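PDB 4JBM: interferon-inducible protein AIM2 from Mus musculus, which senses double-stranded DNA in the cytosol, binding it through its HIN domain, and sets off assembly of the AIM2 inflammasome, leading to pyroptosis. Local coordinates for residues 113-121 with 130-138. Numbering follows the deposited sequence.
Sequences NGLFKVQKI and YGIHDKTGT
The imidazole of His133 lies between the side chains of Lys117 and Gln119. Lys117 brings its CB obliquely over the ring, 4.2 Å from the centroid in an off-centre CH-pi contact, while its aliphatic stem crosses the histidine at about a right angle. Gln119 closes in with CB 3.6 Å from His133 ND1, and its amide plane is turned only 26° from the ring. With CG set between backbone N and carbonyl carbon (chi1 48°), the glutamine runs out extended until NE2 comes 3.5 Å from Thr138 CG2, on the next strand. The lysine chain instead folds back at its last two torsions (chi3 -69°), bringing NZ to a water that Lys117 N also donates to and that donates in turn to His133 O.

Strands 111-123 and 127-134 form an antiparallel hairpin in the second OB-fold barrel of the HIN domain, interrupted by a classic beta bulge: Gln119 and Lys120 both face Gly131. Gly131 O accepts a 2.8 Å bond from Gln119 N and a weak one from Lys120 N; glycine suits the site because a CB here would collide with Lys120 CG.

The face shared by Val118, Ile121, Tyr130 and Ile132 is largely hydrophobic. Ile132 CD1 meets Phe116 CD1 at 3.7 Å, and Val118 CG2 approaches the edge of Tyr130. Ile158 backs both Ile132 and Tyr130. At the turn, Asp134 OD1 accepts from Thr136 N at 2.7 Å, an Asx turn suited to a short carboxylate.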
# COMPACT_ATOMS: atom_id res chain seq x y z
N ASN A 113 -1.75 0.27 3.16
CA ASN A 113 -2.43 -0.57 2.17
C ASN A 113 -3.56 -1.27 2.91
O ASN A 113 -3.50 -1.40 4.14
CB ASN A 113 -1.48 -1.62 1.59
CG ASN A 113 -0.18 -1.03 1.08
OD1 ASN A 113 -0.03 -0.76 -0.11
ND2 ASN A 113 0.78 -0.86 1.97
N GLY A 114 -4.58 -1.74 2.19
CA GLY A 114 -5.66 -2.45 2.84
C GLY A 114 -6.99 -2.39 2.13
O GLY A 114 -7.13 -1.77 1.07
N LEU A 115 -7.99 -3.01 2.75
CA LEU A 115 -9.32 -3.15 2.19
C LEU A 115 -10.30 -2.49 3.14
O LEU A 115 -10.37 -2.86 4.31
CB LEU A 115 -9.68 -4.63 2.02
CG LEU A 115 -11.04 -4.91 1.39
CD1 LEU A 115 -11.08 -4.45 -0.09
CD2 LEU A 115 -11.42 -6.38 1.52
N PHE A 116 -11.08 -1.54 2.65
CA PHE A 116 -11.90 -0.73 3.54
C PHE A 116 -13.35 -0.62 3.09
O PHE A 116 -13.62 -0.33 1.93
CB PHE A 116 -11.30 0.67 3.70
CG PHE A 116 -9.89 0.67 4.22
CD1 PHE A 116 -9.65 0.65 5.59
CD2 PHE A 116 -8.81 0.71 3.36
CE1 PHE A 116 -8.36 0.68 6.09
CE2 PHE A 116 -7.50 0.74 3.85
CZ PHE A 116 -7.27 0.72 5.22
N LYS A 117 -14.26 -0.82 4.03
CA LYS A 117 -15.68 -0.61 3.79
C LYS A 117 -15.94 0.88 3.74
O LYS A 117 -15.47 1.64 4.61
CB LYS A 117 -16.54 -1.22 4.91
CG LYS A 117 -16.52 -2.74 5.04
CD LYS A 117 -17.37 -3.17 6.22
CE LYS A 117 -16.72 -2.76 7.54
NZ LYS A 117 -15.39 -3.40 7.78
N VAL A 118 -16.68 1.31 2.72
CA VAL A 118 -17.08 2.70 2.59
C VAL A 118 -18.58 2.90 2.84
O VAL A 118 -19.42 2.21 2.25
CB VAL A 118 -16.66 3.29 1.23
CG1 VAL A 118 -16.86 2.28 0.13
CG2 VAL A 118 -17.41 4.59 0.94
N GLN A 119 -18.89 3.86 3.71
CA GLN A 119 -20.27 4.27 3.99
C GLN A 119 -20.73 5.49 3.16
O GLN A 119 -21.86 5.51 2.69
CB GLN A 119 -20.44 4.56 5.48
CG GLN A 119 -19.35 5.47 6.06
CD GLN A 119 -19.49 5.69 7.55
OE1 GLN A 119 -20.31 5.05 8.21
NE2 GLN A 119 -18.68 6.60 8.09
N LYS A 120 -19.86 6.49 2.97
CA LYS A 120 -20.24 7.66 2.16
C LYS A 120 -19.18 8.17 1.16
O LYS A 120 -17.98 8.01 1.37
CB LYS A 120 -20.74 8.82 3.04
CG LYS A 120 -19.72 9.45 3.96
CD LYS A 120 -20.38 10.56 4.80
CE LYS A 120 -19.34 11.39 5.55
NZ LYS A 120 -19.97 12.48 6.36
N ILE A 121 -19.67 8.75 0.07
CA ILE A 121 -18.84 9.24 -1.04
C ILE A 121 -19.13 10.70 -1.38
O ILE A 121 -20.16 11.00 -1.98
CB ILE A 121 -19.09 8.41 -2.33
CG1 ILE A 121 -18.83 6.92 -2.10
CG2 ILE A 121 -18.23 8.94 -3.48
CD1 ILE A 121 -20.06 6.14 -1.72
N TYR A 130 -13.90 9.58 0.54
CA TYR A 130 -14.59 8.35 0.87
C TYR A 130 -14.68 8.20 2.37
O TYR A 130 -13.67 8.11 3.06
CB TYR A 130 -13.86 7.15 0.27
CG TYR A 130 -13.85 7.12 -1.25
CD1 TYR A 130 -14.87 6.51 -1.96
CD2 TYR A 130 -12.80 7.68 -1.97
CE1 TYR A 130 -14.86 6.47 -3.35
CE2 TYR A 130 -12.78 7.64 -3.36
CZ TYR A 130 -13.81 7.04 -4.04
OH TYR A 130 -13.79 7.00 -5.42
N GLY A 131 -15.91 8.20 2.89
CA GLY A 131 -16.09 7.92 4.30
C GLY A 131 -15.92 6.43 4.45
O GLY A 131 -16.69 5.65 3.89
N ILE A 132 -14.90 6.01 5.19
CA ILE A 132 -14.67 4.61 5.42
C ILE A 132 -14.88 4.30 6.89
O ILE A 132 -14.78 5.21 7.74
CB ILE A 132 -13.25 4.15 5.00
CG1 ILE A 132 -12.18 4.81 5.88
CG2 ILE A 132 -13.00 4.44 3.54
CD1 ILE A 132 -10.77 4.22 5.68
N HIS A 133 -15.18 3.04 7.19
CA HIS A 133 -15.49 2.66 8.57
C HIS A 133 -15.15 1.23 8.94
O HIS A 133 -15.17 0.32 8.10
CB HIS A 133 -16.98 2.92 8.87
CG HIS A 133 -17.90 1.94 8.23
ND1 HIS A 133 -18.26 2.02 6.90
CD2 HIS A 133 -18.54 0.85 8.72
CE1 HIS A 133 -19.08 1.03 6.60
NE2 HIS A 133 -19.26 0.30 7.69
N ASP A 134 -14.82 1.05 10.22
CA ASP A 134 -14.75 -0.27 10.84
C ASP A 134 -15.31 -0.13 12.25
O ASP A 134 -15.94 0.89 12.56
CB ASP A 134 -13.32 -0.85 10.79
CG ASP A 134 -12.30 -0.01 11.55
OD1 ASP A 134 -12.67 0.71 12.51
OD2 ASP A 134 -11.10 -0.05 11.18
N LYS A 135 -15.10 -1.12 13.10
CA LYS A 135 -15.66 -1.06 14.45
C LYS A 135 -14.92 -0.10 15.40
O LYS A 135 -15.39 0.16 16.50
CB LYS A 135 -15.75 -2.47 15.06
CG LYS A 135 -16.82 -3.33 14.40
CD LYS A 135 -17.01 -4.67 15.10
CE LYS A 135 -18.47 -5.07 15.09
NZ LYS A 135 -19.09 -4.88 13.75
N THR A 136 -13.79 0.44 14.95
CA THR A 136 -12.94 1.26 15.81
C THR A 136 -13.12 2.77 15.58
O THR A 136 -12.56 3.58 16.32
CB THR A 136 -11.45 0.94 15.61
OG1 THR A 136 -11.09 1.16 14.24
CG2 THR A 136 -11.13 -0.50 16.03
N GLY A 137 -13.86 3.13 14.54
CA GLY A 137 -14.07 4.52 14.22
C GLY A 137 -14.39 4.76 12.76
O GLY A 137 -14.61 3.82 11.99
N THR A 138 -14.46 6.03 12.39
CA THR A 138 -14.69 6.43 11.00
C THR A 138 -13.51 7.26 10.54
O THR A 138 -12.78 7.84 11.35
CB THR A 138 -15.97 7.26 10.85
OG1 THR A 138 -15.89 8.43 11.67
CG2 THR A 138 -17.19 6.44 11.26
O HOH W 1 -13.54 -1.53 6.78